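Local coordinates for protein naphthalene dioxygenase large subunit (Rhodococcus sp., PDB 2B1X) that forms the large subunit of a Rieske-type dioxygenase, holding an Fe2/S2 cluster and a separate iron(III) ion within a single chain, at residues I27-E32 and L329-M334; P263-L268 and I287-A292; T291-G296 and F307-D312. All blocks are in the same frame, centred on the assembly; numbering follows the deposited sequence.

Contact 1 of 3, residues I27-E32 and L329-M334; sequences IINDPE and LGPDKM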
ATOM      1  N   ILE A  27     -23.456  -0.988   8.825  1.00 14.36           N
ATOM      2  CA  ILE A  27     -23.514  -1.513   7.457  1.00 14.72           C
ATOM      3  C   ILE A  27     -22.582  -0.825   6.456  1.00 14.27           C
ATOM      4  O   ILE A  27     -22.373  -1.355   5.369  1.00 14.75           O
ATOM      5  CB  ILE A  27     -24.942  -1.506   6.910  1.00 15.18           C
ATOM      6  CG1 ILE A  27     -25.387  -0.063   6.641  1.00 15.56           C
ATOM      7  CG2 ILE A  27     -25.890  -2.270   7.839  1.00 15.68           C
ATOM      8  CD1 ILE A  27     -26.601   0.038   5.754  1.00 16.21           C
ATOM      9  N   ILE A  28     -22.004   0.316   6.825  1.00 13.99           N
ATOM     10  CA  ILE A  28     -21.237   1.119   5.888  1.00 14.19           C
ATOM     11  C   ILE A  28     -19.811   0.623   5.595  1.00 14.07           C
ATOM     12  O   ILE A  28     -19.416   0.475   4.428  1.00 14.15           O
ATOM     13  CB  ILE A  28     -21.232   2.622   6.319  1.00 14.24           C
ATOM     14  CG1 ILE A  28     -22.645   3.212   6.203  1.00 15.84           C
ATOM     15  CG2 ILE A  28     -20.276   3.425   5.458  1.00 12.80           C
ATOM     16  CD1 ILE A  28     -22.813   4.519   6.934  1.00 18.97           C
ATOM     17  N   ASN A  29     -19.041   0.402   6.648  1.00 13.11           N
ATOM     18  CA  ASN A  29     -17.634   0.052   6.503  1.00 12.55           C
ATOM     19  C   ASN A  29     -17.283  -1.071   7.490  1.00 12.39           C
ATOM     20  O   ASN A  29     -16.895  -0.802   8.626  1.00 13.49           O
ATOM     21  CB  ASN A  29     -16.778   1.296   6.764  1.00 11.69           C
ATOM     22  CG  ASN A  29     -15.303   1.032   6.618  1.00 12.53           C
ATOM     23  OD1 ASN A  29     -14.887  -0.083   6.245  1.00 13.23           O
ATOM     24  ND2 ASN A  29     -14.486   2.029   6.953  1.00  9.55           N
ATOM     25  N   ASP A  30     -17.448  -2.312   7.061  1.00 12.53           N
ATOM     26  CA  ASP A  30     -17.170  -3.475   7.910  1.00 13.01           C
ATOM     27  C   ASP A  30     -16.715  -4.684   7.080  1.00 12.82           C
ATOM     28  O   ASP A  30     -17.404  -5.051   6.146  1.00 11.77           O
ATOM     29  CB  ASP A  30     -18.433  -3.815   8.700  1.00 12.91           C
ATOM     30  CG  ASP A  30     -18.193  -4.900   9.709  1.00 15.42           C
ATOM     31  OD1 ASP A  30     -18.505  -6.070   9.402  1.00 16.92           O
ATOM     32  OD2 ASP A  30     -17.655  -4.684  10.808  1.00 16.93           O
ATOM     33  N   PRO A  31     -15.587  -5.332   7.434  1.00 13.49           N
ATOM     34  CA  PRO A  31     -15.070  -6.454   6.633  1.00 13.91           C
ATOM     35  C   PRO A  31     -16.083  -7.618   6.508  1.00 13.99           C
ATOM     36  O   PRO A  31     -16.208  -8.176   5.426  1.00 14.01           O
ATOM     37  CB  PRO A  31     -13.819  -6.911   7.392  1.00 14.54           C
ATOM     38  CG  PRO A  31     -13.463  -5.801   8.282  1.00 14.99           C
ATOM     39  CD  PRO A  31     -14.742  -5.064   8.610  1.00 13.84           C
ATOM     40  N   GLU A  32     -16.819  -7.934   7.571  1.00 14.00           N
ATOM     41  CA  GLU A  32     -17.768  -9.061   7.529  1.00 14.18           C
ATOM     42  C   GLU A  32     -18.973  -8.680   6.661  1.00 13.75           C
ATOM     43  O   GLU A  32     -19.456  -9.486   5.867  1.00 13.80           O
ATOM     44  CB  GLU A  32     -18.242  -9.516   8.920  1.00 14.21           C
ATOM     45  CG  GLU A  32     -18.952 -10.880   8.867  1.00 17.10           C
ATOM     46  CD  GLU A  32     -19.823 -11.232  10.082  1.00 18.08           C
ATOM     47  OE1 GLU A  32     -19.837 -10.469  11.077  1.00 17.90           O
ATOM     48  OE2 GLU A  32     -20.490 -12.307  10.029  1.00 18.30           O
ATOM     49  N   LEU A 329     -14.929  -2.511  -4.184  1.00 12.11           N
ATOM     50  CA  LEU A 329     -13.529  -2.961  -4.160  1.00 11.81           C
ATOM     51  C   LEU A 329     -13.196  -3.515  -2.762  1.00 12.10           C
ATOM     52  O   LEU A 329     -12.362  -4.406  -2.619  1.00 12.45           O
ATOM     53  CB  LEU A 329     -12.600  -1.803  -4.524  1.00 11.76           C
ATOM     54  CG  LEU A 329     -12.479  -1.421  -5.995  1.00 12.56           C
ATOM     55  CD1 LEU A 329     -11.425  -0.313  -6.157  1.00 13.30           C
ATOM     56  CD2 LEU A 329     -12.102  -2.663  -6.841  1.00 12.85           C
ATOM     57  N   GLY A 330     -13.839  -2.966  -1.731  1.00 11.74           N
ATOM     58  CA  GLY A 330     -13.665  -3.455  -0.359  1.00 10.86           C
ATOM     59  C   GLY A 330     -14.642  -2.666   0.518  1.00 11.04           C
ATOM     60  O   GLY A 330     -15.445  -1.846  -0.022  1.00  9.20           O
ATOM     61  N   PRO A 331     -14.619  -2.921   1.825  1.00 10.22           N
ATOM     62  CA  PRO A 331     -15.534  -2.241   2.759  1.00 10.36           C
ATOM     63  C   PRO A 331     -15.363  -0.719   2.658  1.00 11.79           C
ATOM     64  O   PRO A 331     -16.349   0.064   2.831  1.00 10.28           O
ATOM     65  CB  PRO A 331     -15.077  -2.735   4.136  1.00 10.65           C
ATOM     66  CG  PRO A 331     -13.678  -3.307   3.894  1.00 11.18           C
ATOM     67  CD  PRO A 331     -13.699  -3.866   2.506  1.00  9.93           C
ATOM     68  N   ASP A 332     -14.133  -0.297   2.333  1.00 11.49           N
ATOM     69  CA  ASP A 332     -13.835   1.120   2.384  1.00 12.61           C
ATOM     70  C   ASP A 332     -13.303   1.676   1.078  1.00 12.41           C
ATOM     71  O   ASP A 332     -12.631   2.711   1.068  1.00 12.34           O
ATOM     72  CB  ASP A 332     -12.863   1.430   3.534  1.00 12.30           C
ATOM     73  CG  ASP A 332     -11.613   0.640   3.444  1.00 16.66           C
ATOM     74  OD1 ASP A 332     -11.425  -0.090   2.429  1.00 18.09           O
ATOM     75  OD2 ASP A 332     -10.780   0.656   4.382  1.00 21.89           O
ATOM     76  N   LYS A 333     -13.629   1.007  -0.026  1.00 12.48           N
ATOM     77  CA  LYS A 333     -13.062   1.375  -1.306  1.00 13.53           C
ATOM     78  C   LYS A 333     -13.993   1.047  -2.476  1.00 12.26           C
ATOM     79  O   LYS A 333     -14.648   0.024  -2.490  1.00 11.02           O
ATOM     80  CB  LYS A 333     -11.714   0.661  -1.457  1.00 14.35           C
ATOM     81  CG  LYS A 333     -10.777   1.245  -2.529  1.00 19.31           C
ATOM     82  CD  LYS A 333      -9.471   0.424  -2.608  1.00 25.41           C
ATOM     83  CE  LYS A 333      -8.616   0.805  -3.809  1.00 29.20           C
ATOM     84  NZ  LYS A 333      -7.257   0.073  -3.850  1.00 35.55           N
ATOM     85  N   MET A 334     -14.114   1.954  -3.437  1.00 11.57           N
ATOM     86  CA  MET A 334     -14.881   1.612  -4.616  1.00 11.39           C
ATOM     87  C   MET A 334     -14.210   2.175  -5.859  1.00 11.51           C
ATOM     88  O   MET A 334     -13.359   3.066  -5.748  1.00 11.11           O
ATOM     89  CB  MET A 334     -16.328   2.110  -4.455  1.00 12.02           C
ATOM     90  CG  MET A 334     -16.455   3.669  -4.480  1.00 13.78           C
ATOM     91  SD  MET A 334     -18.138   4.187  -4.943  1.00 15.16           S
ATOM     92  CE  MET A 334     -18.304   5.650  -3.911  1.00 13.16           C
TER
HETATM   93  O   HOH W   1     -11.548   2.360   6.845  1.00 35.01           O
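Asn29 and Pro331 meet where the carboxamide of one residue reaches the ring of the other. Asn29 OD1 lies 3.4 Å from Pro331 CB, and the same ring carbon comes within 3.8 Å of Asp30 N, so the proline packs against both the Asn29 side chain and the backbone that follows it. Asn29 CG is anti to the backbone N (chi1 -179°), and the amide beyond it also passes Asp332, with Asn29 OD1 3.7 Å from Asp332 CB and the amide and carboxylate planes 49° apart. No direct hydrogen bond spans the segments; a water makes the link, accepting from Asn29 ND2 at 3.0 Å and donating to Asp332 OD2 at 3.1 Å. Pro331 and Asp332 are the central residues of a type I beta turn, Gly330 to Lys333, which closes the hairpin of strands 318-330 and 333-343. A classic beta bulge adjoins it, Leu329 N and Gly330 N both donating to Lys333 O. Asn29 ND2 also donates to Thr380 O of helix 369-382, and Pro331 O accepts from Asn202 ND2. Asp30, which N-caps helix 31-40 through OD1, accepting from Val33 N and weakly from Glu32 N, forms a salt bridge with Lys389 through OD2.

Contact 2 of 3, residues P263-L268 and I287-A292; sequences PEFMGL and IFRPTA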
ATOM      1  N   PRO A 263     -37.781  25.397 -21.295  1.00 33.70           N
ATOM      2  CA  PRO A 263     -38.111  24.557 -22.447  1.00 32.00           C
ATOM      3  C   PRO A 263     -38.588  23.168 -22.025  1.00 30.21           C
ATOM      4  O   PRO A 263     -38.005  22.543 -21.128  1.00 29.42           O
ATOM      5  CB  PRO A 263     -36.780  24.480 -23.204  1.00 32.24           C
ATOM      6  CG  PRO A 263     -36.117  25.792 -22.902  1.00 33.22           C
ATOM      7  CD  PRO A 263     -36.521  26.140 -21.493  1.00 33.70           C
ATOM      8  N   GLU A 264     -39.658  22.701 -22.665  1.00 28.28           N
ATOM      9  CA  GLU A 264     -40.193  21.374 -22.388  1.00 26.90           C
ATOM     10  C   GLU A 264     -39.201  20.278 -22.760  1.00 24.80           C
ATOM     11  O   GLU A 264     -38.336  20.474 -23.618  1.00 23.46           O
ATOM     12  CB  GLU A 264     -41.502  21.158 -23.132  1.00 27.10           C
ATOM     13  CG  GLU A 264     -42.614  22.079 -22.666  1.00 30.99           C
ATOM     14  CD  GLU A 264     -43.919  21.889 -23.435  1.00 34.94           C
ATOM     15  OE1 GLU A 264     -43.914  21.268 -24.530  1.00 35.00           O
ATOM     16  OE2 GLU A 264     -44.955  22.372 -22.931  1.00 37.74           O
ATOM     17  N   PHE A 265     -39.335  19.133 -22.096  1.00 23.26           N
ATOM     18  CA  PHE A 265     -38.533  17.968 -22.409  1.00 22.20           C
ATOM     19  C   PHE A 265     -37.042  18.293 -22.256  1.00 21.38           C
ATOM     20  O   PHE A 265     -36.221  17.908 -23.088  1.00 20.33           O
ATOM     21  CB  PHE A 265     -38.866  17.470 -23.829  1.00 22.09           C
ATOM     22  CG  PHE A 265     -40.335  17.187 -24.055  1.00 21.99           C
ATOM     23  CD1 PHE A 265     -41.064  17.930 -24.990  1.00 23.46           C
ATOM     24  CD2 PHE A 265     -40.987  16.185 -23.342  1.00 22.01           C
ATOM     25  CE1 PHE A 265     -42.414  17.665 -25.220  1.00 20.93           C
ATOM     26  CE2 PHE A 265     -42.333  15.925 -23.535  1.00 22.02           C
ATOM     27  CZ  PHE A 265     -43.058  16.669 -24.493  1.00 22.31           C
ATOM     28  N   MET A 266     -36.718  19.045 -21.201  1.00 21.13           N
ATOM     29  CA  MET A 266     -35.326  19.360 -20.840  1.00 21.39           C
ATOM     30  C   MET A 266     -34.632  20.131 -21.951  1.00 21.21           C
ATOM     31  O   MET A 266     -33.398  20.141 -22.042  1.00 21.71           O
ATOM     32  CB  MET A 266     -34.531  18.084 -20.530  1.00 20.46           C
ATOM     33  CG  MET A 266     -35.035  17.320 -19.344  1.00 21.69           C
ATOM     34  SD  MET A 266     -33.896  16.024 -18.902  1.00 24.26           S
ATOM     35  CE  MET A 266     -32.669  17.023 -17.945  1.00 21.70           C
ATOM     36  N   GLY A 267     -35.424  20.744 -22.822  1.00 20.96           N
ATOM     37  CA  GLY A 267     -34.875  21.413 -23.991  1.00 20.32           C
ATOM     38  C   GLY A 267     -34.142  20.509 -24.976  1.00 19.89           C
ATOM     39  O   GLY A 267     -33.259  20.964 -25.710  1.00 19.89           O
ATOM     40  N   LEU A 268     -34.519  19.239 -25.033  1.00 19.65           N
ATOM     41  CA  LEU A 268     -33.947  18.337 -26.031  1.00 19.68           C
ATOM     42  C   LEU A 268     -34.186  18.816 -27.452  1.00 20.14           C
ATOM     43  O   LEU A 268     -35.174  19.545 -27.720  1.00 20.25           O
ATOM     44  CB  LEU A 268     -34.492  16.929 -25.863  1.00 19.54           C
ATOM     45  CG  LEU A 268     -33.933  16.168 -24.666  1.00 19.40           C
ATOM     46  CD1 LEU A 268     -34.794  14.954 -24.433  1.00 19.46           C
ATOM     47  CD2 LEU A 268     -32.445  15.802 -24.858  1.00 19.83           C
ATOM     48  N   ILE A 287     -45.176  13.040 -17.733  1.00 17.80           N
ATOM     49  CA  ILE A 287     -44.228  13.056 -16.611  1.00 17.74           C
ATOM     50  C   ILE A 287     -42.900  13.700 -17.034  1.00 17.76           C
ATOM     51  O   ILE A 287     -42.322  14.492 -16.278  1.00 17.42           O
ATOM     52  CB  ILE A 287     -44.039  11.631 -16.010  1.00 17.81           C
ATOM     53  CG1 ILE A 287     -45.282  11.241 -15.197  1.00 17.56           C
ATOM     54  CG2 ILE A 287     -42.741  11.523 -15.216  1.00 17.94           C
ATOM     55  CD1 ILE A 287     -45.380   9.749 -14.843  1.00 14.62           C
ATOM     56  N   PHE A 288     -42.431  13.394 -18.250  1.00 18.03           N
ATOM     57  CA  PHE A 288     -41.145  13.943 -18.708  1.00 18.08           C
ATOM     58  C   PHE A 288     -41.220  15.422 -19.073  1.00 18.55           C
ATOM     59  O   PHE A 288     -40.232  16.152 -18.946  1.00 19.09           O
ATOM     60  CB  PHE A 288     -40.589  13.149 -19.894  1.00 17.47           C
ATOM     61  CG  PHE A 288     -39.182  13.540 -20.289  1.00 17.68           C
ATOM     62  CD1 PHE A 288     -38.158  13.598 -19.332  1.00 17.98           C
ATOM     63  CD2 PHE A 288     -38.871  13.808 -21.617  1.00 18.07           C
ATOM     64  CE1 PHE A 288     -36.836  13.936 -19.690  1.00 17.58           C
ATOM     65  CE2 PHE A 288     -37.553  14.146 -21.990  1.00 18.89           C
ATOM     66  CZ  PHE A 288     -36.536  14.216 -21.018  1.00 18.95           C
ATOM     67  N   ARG A 289     -42.388  15.872 -19.525  1.00 18.97           N
ATOM     68  CA  ARG A 289     -42.503  17.200 -20.127  1.00 19.20           C
ATOM     69  C   ARG A 289     -41.864  18.373 -19.326  1.00 19.22           C
ATOM     70  O   ARG A 289     -41.156  19.211 -19.919  1.00 18.62           O
ATOM     71  CB  ARG A 289     -43.956  17.516 -20.454  1.00 19.07           C
ATOM     72  CG  ARG A 289     -44.137  18.766 -21.290  1.00 20.61           C
ATOM     73  CD  ARG A 289     -45.606  19.162 -21.518  1.00 23.04           C
ATOM     74  NE  ARG A 289     -46.314  18.143 -22.297  1.00 24.89           N
ATOM     75  CZ  ARG A 289     -46.321  18.079 -23.627  1.00 26.51           C
ATOM     76  NH1 ARG A 289     -45.659  18.976 -24.342  1.00 26.46           N
ATOM     77  NH2 ARG A 289     -46.987  17.109 -24.240  1.00 27.81           N
ATOM     78  N   PRO A 290     -42.146  18.469 -18.026  1.00 19.16           N
ATOM     79  CA  PRO A 290     -41.601  19.550 -17.199  1.00 19.56           C
ATOM     80  C   PRO A 290     -40.324  19.168 -16.403  1.00 19.33           C
ATOM     81  O   PRO A 290     -39.962  19.860 -15.474  1.00 20.07           O
ATOM     82  CB  PRO A 290     -42.748  19.819 -16.229  1.00 19.60           C
ATOM     83  CG  PRO A 290     -43.395  18.478 -16.039  1.00 20.04           C
ATOM     84  CD  PRO A 290     -43.031  17.600 -17.224  1.00 19.77           C
ATOM     85  N   THR A 291     -39.644  18.091 -16.773  1.00 18.71           N
ATOM     86  CA  THR A 291     -38.469  17.635 -16.005  1.00 18.19           C
ATOM     87  C   THR A 291     -37.263  18.558 -16.142  1.00 16.58           C
ATOM     88  O   THR A 291     -36.983  19.062 -17.239  1.00 16.45           O
ATOM     89  CB  THR A 291     -38.090  16.231 -16.476  1.00 18.41           C
ATOM     90  OG1 THR A 291     -39.096  15.312 -16.023  1.00 21.01           O
ATOM     91  CG2 THR A 291     -36.777  15.736 -15.816  1.00 19.93           C
ATOM     92  N   ALA A 292     -36.569  18.775 -15.019  1.00 14.92           N
ATOM     93  CA  ALA A 292     -35.230  19.375 -14.989  1.00 14.17           C
ATOM     94  C   ALA A 292     -34.147  18.393 -14.472  1.00 13.76           C
ATOM     95  O   ALA A 292     -32.994  18.400 -14.945  1.00 13.92           O
ATOM     96  CB  ALA A 292     -35.240  20.623 -14.118  1.00 14.11           C
TER
HETATM   97  O   HOH W   2     -38.590  19.972 -19.164  1.00 30.18           O
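Phe265 N donates to Arg289 O at 2.8 Å in a nearly straight bond (171°), and further out, at the tips of the two side chains, Arg289 NH1 forms a salt bridge with Glu264 OE1 at 2.9 Å. The carboxylate oxygen sits in the guanidinium plane, yet the nitrogen meets that oxygen from above the carboxylate plane, with the two planes 68° apart. A water accepts from Met266 N and donates toward Arg289 O at 2.8 Å and Thr291 O at 2.7 Å. Arg289 CG lies over one face of the Phe265 ring, a CH-pi contact 4.3 Å from the centroid, while Phe265 CZ in turn lies over a face of the guanidinium. Phe265 CD2 comes within 3.6 Å of Phe288 CD2, and Leu268 CD1 packs at the edge of the Phe288 ring. Met266 SD makes an oblique Met-aromatic contact with that ring, 3.7 Å from Phe288 CE1. Arg289 is thus held by the carboxylates of Glu264 and, through NH2, Glu286, with the Phe265 ring atom CZ over one face of its guanidinium, the planes 56° apart; the pairing with two acidic neighbours would be expected to favour its charged form.

Contact 3 of 3, residues T291-G296 and F307-D312; sequences TAFIHG and FLMGKD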
ATOM      1  N   THR A 291     -39.644  18.091 -16.773  1.00 18.71           N
ATOM      2  CA  THR A 291     -38.469  17.635 -16.005  1.00 18.19           C
ATOM      3  C   THR A 291     -37.263  18.558 -16.142  1.00 16.58           C
ATOM      4  O   THR A 291     -36.983  19.062 -17.239  1.00 16.45           O
ATOM      5  CB  THR A 291     -38.090  16.231 -16.476  1.00 18.41           C
ATOM      6  OG1 THR A 291     -39.096  15.312 -16.023  1.00 21.01           O
ATOM      7  CG2 THR A 291     -36.777  15.736 -15.816  1.00 19.93           C
ATOM      8  N   ALA A 292     -36.569  18.775 -15.019  1.00 14.92           N
ATOM      9  CA  ALA A 292     -35.230  19.375 -14.989  1.00 14.17           C
ATOM     10  C   ALA A 292     -34.147  18.393 -14.472  1.00 13.76           C
ATOM     11  O   ALA A 292     -32.994  18.400 -14.945  1.00 13.92           O
ATOM     12  CB  ALA A 292     -35.240  20.623 -14.118  1.00 14.11           C
ATOM     13  N   PHE A 293     -34.512  17.568 -13.493  1.00 13.19           N
ATOM     14  CA  PHE A 293     -33.599  16.566 -12.930  1.00 12.67           C
ATOM     15  C   PHE A 293     -34.282  15.236 -12.712  1.00 12.57           C
ATOM     16  O   PHE A 293     -35.414  15.179 -12.194  1.00 12.28           O
ATOM     17  CB  PHE A 293     -33.041  16.995 -11.579  1.00 13.02           C
ATOM     18  CG  PHE A 293     -32.439  18.354 -11.592  1.00 15.68           C
ATOM     19  CD1 PHE A 293     -33.131  19.429 -11.044  1.00 15.98           C
ATOM     20  CD2 PHE A 293     -31.173  18.565 -12.133  1.00 17.69           C
ATOM     21  CE1 PHE A 293     -32.583  20.696 -11.048  1.00 17.33           C
ATOM     22  CE2 PHE A 293     -30.629  19.843 -12.157  1.00 17.50           C
ATOM     23  CZ  PHE A 293     -31.338  20.907 -11.621  1.00 17.02           C
ATOM     24  N   ILE A 294     -33.592  14.167 -13.106  1.00 12.30           N
ATOM     25  CA  ILE A 294     -33.981  12.825 -12.707  1.00 11.75           C
ATOM     26  C   ILE A 294     -32.740  12.199 -12.117  1.00 11.64           C
ATOM     27  O   ILE A 294     -31.679  12.224 -12.734  1.00 10.97           O
ATOM     28  CB  ILE A 294     -34.417  11.980 -13.914  1.00 12.21           C
ATOM     29  CG1 ILE A 294     -35.644  12.571 -14.600  1.00 12.20           C
ATOM     30  CG2 ILE A 294     -34.718  10.547 -13.495  1.00 12.08           C
ATOM     31  CD1 ILE A 294     -35.826  12.030 -16.057  1.00 13.72           C
ATOM     32  N   HIS A 295     -32.898  11.595 -10.956  1.00 11.39           N
ATOM     33  CA  HIS A 295     -31.812  10.861 -10.308  1.00 11.88           C
ATOM     34  C   HIS A 295     -32.378   9.556  -9.741  1.00 12.07           C
ATOM     35  O   HIS A 295     -33.491   9.550  -9.223  1.00 12.57           O
ATOM     36  CB  HIS A 295     -31.207  11.712  -9.192  1.00 11.65           C
ATOM     37  CG  HIS A 295     -32.208  12.112  -8.140  1.00 14.40           C
ATOM     38  ND1 HIS A 295     -32.397  11.397  -6.979  1.00 18.83           N
ATOM     39  CD2 HIS A 295     -33.102  13.131  -8.102  1.00 15.69           C
ATOM     40  CE1 HIS A 295     -33.348  11.974  -6.255  1.00 17.31           C
ATOM     41  NE2 HIS A 295     -33.777  13.040  -6.907  1.00 15.15           N
ATOM     42  N   GLY A 296     -31.632   8.453  -9.856  1.00 11.83           N
ATOM     43  CA  GLY A 296     -32.129   7.188  -9.368  1.00 11.32           C
ATOM     44  C   GLY A 296     -31.055   6.131  -9.276  1.00 11.51           C
ATOM     45  O   GLY A 296     -29.922   6.292  -9.753  1.00 10.85           O
ATOM     46  N   PHE A 307     -29.717  15.407 -15.970  1.00 13.38           N
ATOM     47  CA  PHE A 307     -29.741  16.731 -15.347  1.00 13.45           C
ATOM     48  C   PHE A 307     -29.610  17.837 -16.383  1.00 13.84           C
ATOM     49  O   PHE A 307     -28.966  17.667 -17.422  1.00 13.38           O
ATOM     50  CB  PHE A 307     -28.592  16.909 -14.351  1.00 12.69           C
ATOM     51  CG  PHE A 307     -28.552  15.908 -13.222  1.00 13.85           C
ATOM     52  CD1 PHE A 307     -27.330  15.549 -12.677  1.00 12.75           C
ATOM     53  CD2 PHE A 307     -29.710  15.341 -12.682  1.00 13.88           C
ATOM     54  CE1 PHE A 307     -27.247  14.620 -11.590  1.00 14.08           C
ATOM     55  CE2 PHE A 307     -29.628  14.408 -11.620  1.00 13.29           C
ATOM     56  CZ  PHE A 307     -28.392  14.062 -11.075  1.00 12.27           C
ATOM     57  N   LEU A 308     -30.165  18.992 -16.059  1.00 14.62           N
ATOM     58  CA  LEU A 308     -30.104  20.179 -16.937  1.00 16.21           C
ATOM     59  C   LEU A 308     -29.158  21.148 -16.238  1.00 16.62           C
ATOM     60  O   LEU A 308     -29.461  21.596 -15.140  1.00 16.68           O
ATOM     61  CB  LEU A 308     -31.497  20.789 -17.017  1.00 16.73           C
ATOM     62  CG  LEU A 308     -32.166  21.453 -18.221  1.00 19.21           C
ATOM     63  CD1 LEU A 308     -33.051  22.586 -17.713  1.00 20.38           C
ATOM     64  CD2 LEU A 308     -31.206  21.928 -19.309  1.00 19.68           C
ATOM     65  N   MET A 309     -28.001  21.440 -16.832  1.00 17.70           N
ATOM     66  CA  MET A 309     -26.937  22.190 -16.122  1.00 18.36           C
ATOM     67  C   MET A 309     -26.017  22.936 -17.072  1.00 17.61           C
ATOM     68  O   MET A 309     -25.783  22.489 -18.213  1.00 16.85           O
ATOM     69  CB  MET A 309     -26.084  21.250 -15.240  1.00 19.73           C
ATOM     70  CG  MET A 309     -25.754  21.812 -13.828  1.00 25.22           C
ATOM     71  SD  MET A 309     -26.261  20.694 -12.503  1.00 37.14           S
ATOM     72  CE  MET A 309     -26.006  19.197 -13.250  1.00 27.38           C
ATOM     73  N   GLY A 310     -25.540  24.101 -16.619  1.00 17.27           N
ATOM     74  CA  GLY A 310     -24.526  24.877 -17.327  1.00 16.36           C
ATOM     75  C   GLY A 310     -23.164  24.190 -17.389  1.00 16.11           C
ATOM     76  O   GLY A 310     -22.803  23.411 -16.485  1.00 15.79           O
ATOM     77  N   LYS A 311     -22.417  24.451 -18.460  1.00 15.75           N
ATOM     78  CA  LYS A 311     -21.057  23.916 -18.628  1.00 16.22           C
ATOM     79  C   LYS A 311     -20.008  24.819 -17.960  1.00 16.15           C
ATOM     80  O   LYS A 311     -18.810  24.512 -17.963  1.00 16.20           O
ATOM     81  CB  LYS A 311     -20.729  23.718 -20.124  1.00 16.44           C
ATOM     82  CG  LYS A 311     -20.481  25.012 -20.875  1.00 15.57           C
ATOM     83  CD  LYS A 311     -20.168  24.737 -22.322  1.00 18.99           C
ATOM     84  CE  LYS A 311     -20.382  25.963 -23.166  1.00 20.47           C
ATOM     85  NZ  LYS A 311     -19.329  26.092 -24.187  1.00 24.28           N
ATOM     86  N   ASP A 312     -20.486  25.929 -17.398  1.00 16.24           N
ATOM     87  CA  ASP A 312     -19.669  26.916 -16.669  1.00 15.51           C
ATOM     88  C   ASP A 312     -20.610  27.991 -16.099  1.00 15.53           C
ATOM     89  O   ASP A 312     -21.826  27.944 -16.339  1.00 15.31           O
ATOM     90  CB  ASP A 312     -18.544  27.479 -17.553  1.00 15.27           C
ATOM     91  CG  ASP A 312     -19.079  28.311 -18.733  1.00 16.05           C
ATOM     92  OD1 ASP A 312     -18.503  28.236 -19.832  1.00 16.81           O
ATOM     93  OD2 ASP A 312     -20.079  29.021 -18.649  1.00 14.09           O
TER
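Phe293 and Phe307 face each other at the open end of the beta hairpin formed by strands 293-298 and 302-309, within the large antiparallel sheet of the catalytic domain, whose family belongs to the Bet v 1-like clan. They form an antiparallel non-hydrogen-bonded pair, CA to CA 4.6 Å, with both side chains on the same face of the sheet. The rings are set obliquely, centroids 5.8 Å apart and planes at 65°, and they touch through Phe293 CD2 and Phe307 CD2, 3.6 Å apart. Phe307 CG is anti to the carbonyl carbon (chi1 -58°), and the ring beyond it reaches the backbone of the opposite strand: its CE2 comes within 3.2 Å of Ile294 O, approached obliquely, and the His295 CB lies at the ring edge, 4.0 Å from the same carbon. Phe293 CE2 lies 3.7 Å from Leu308 O, and Met309 SD is at the edge of the Phe293 ring. The backbones also exchange a weak hydrogen bond, Leu308 N to Ala292 O at 3.1 Å, while the short strand segments run at 133° to each other, well away from exactly antiparallel.

The Phe307 side chain lies about 7 Å from the iron(III) ion that His216, His221 and Asp372 bind, and the His295 ring is fixed by Asp418 OD2 at NE2 and Phe210 O at ND1. On the edge away from strand 302-309, strand 293-298 pairs with strand 250-254, where Ala292 and Phe293 both face Ile254 in a classic beta bulge. Met309 packs on Thr361 of helix 348-361 and on Phe362, whose ring also meets that of Phe307, and Asp312 touches Asp72 of the small subunit.

How the contacts relate
Contact 1 is made by the most distant segments in sequence, 27-32 and 329-334, and the other two contacts fall inside the loop it closes. Contacts 2 and 3 follow one another along the chain and share Thr291 and Ala292, where helix 282-288 gives way to strand 293-298; their centres are 10 Å apart, and Met266 CE of contact 2 packs on Phe307 and Leu308 of contact 3. Contact 1 lies about 30 Å from contact 3 and 38 Å from contact 2, centre to centre. Strands 302-309 and 318-330, neighbours in the same sheet, nevertheless connect contact 3 to contact 1, so the sheet links the turn on which the N-terminal segment packs to the hairpin of contact 3.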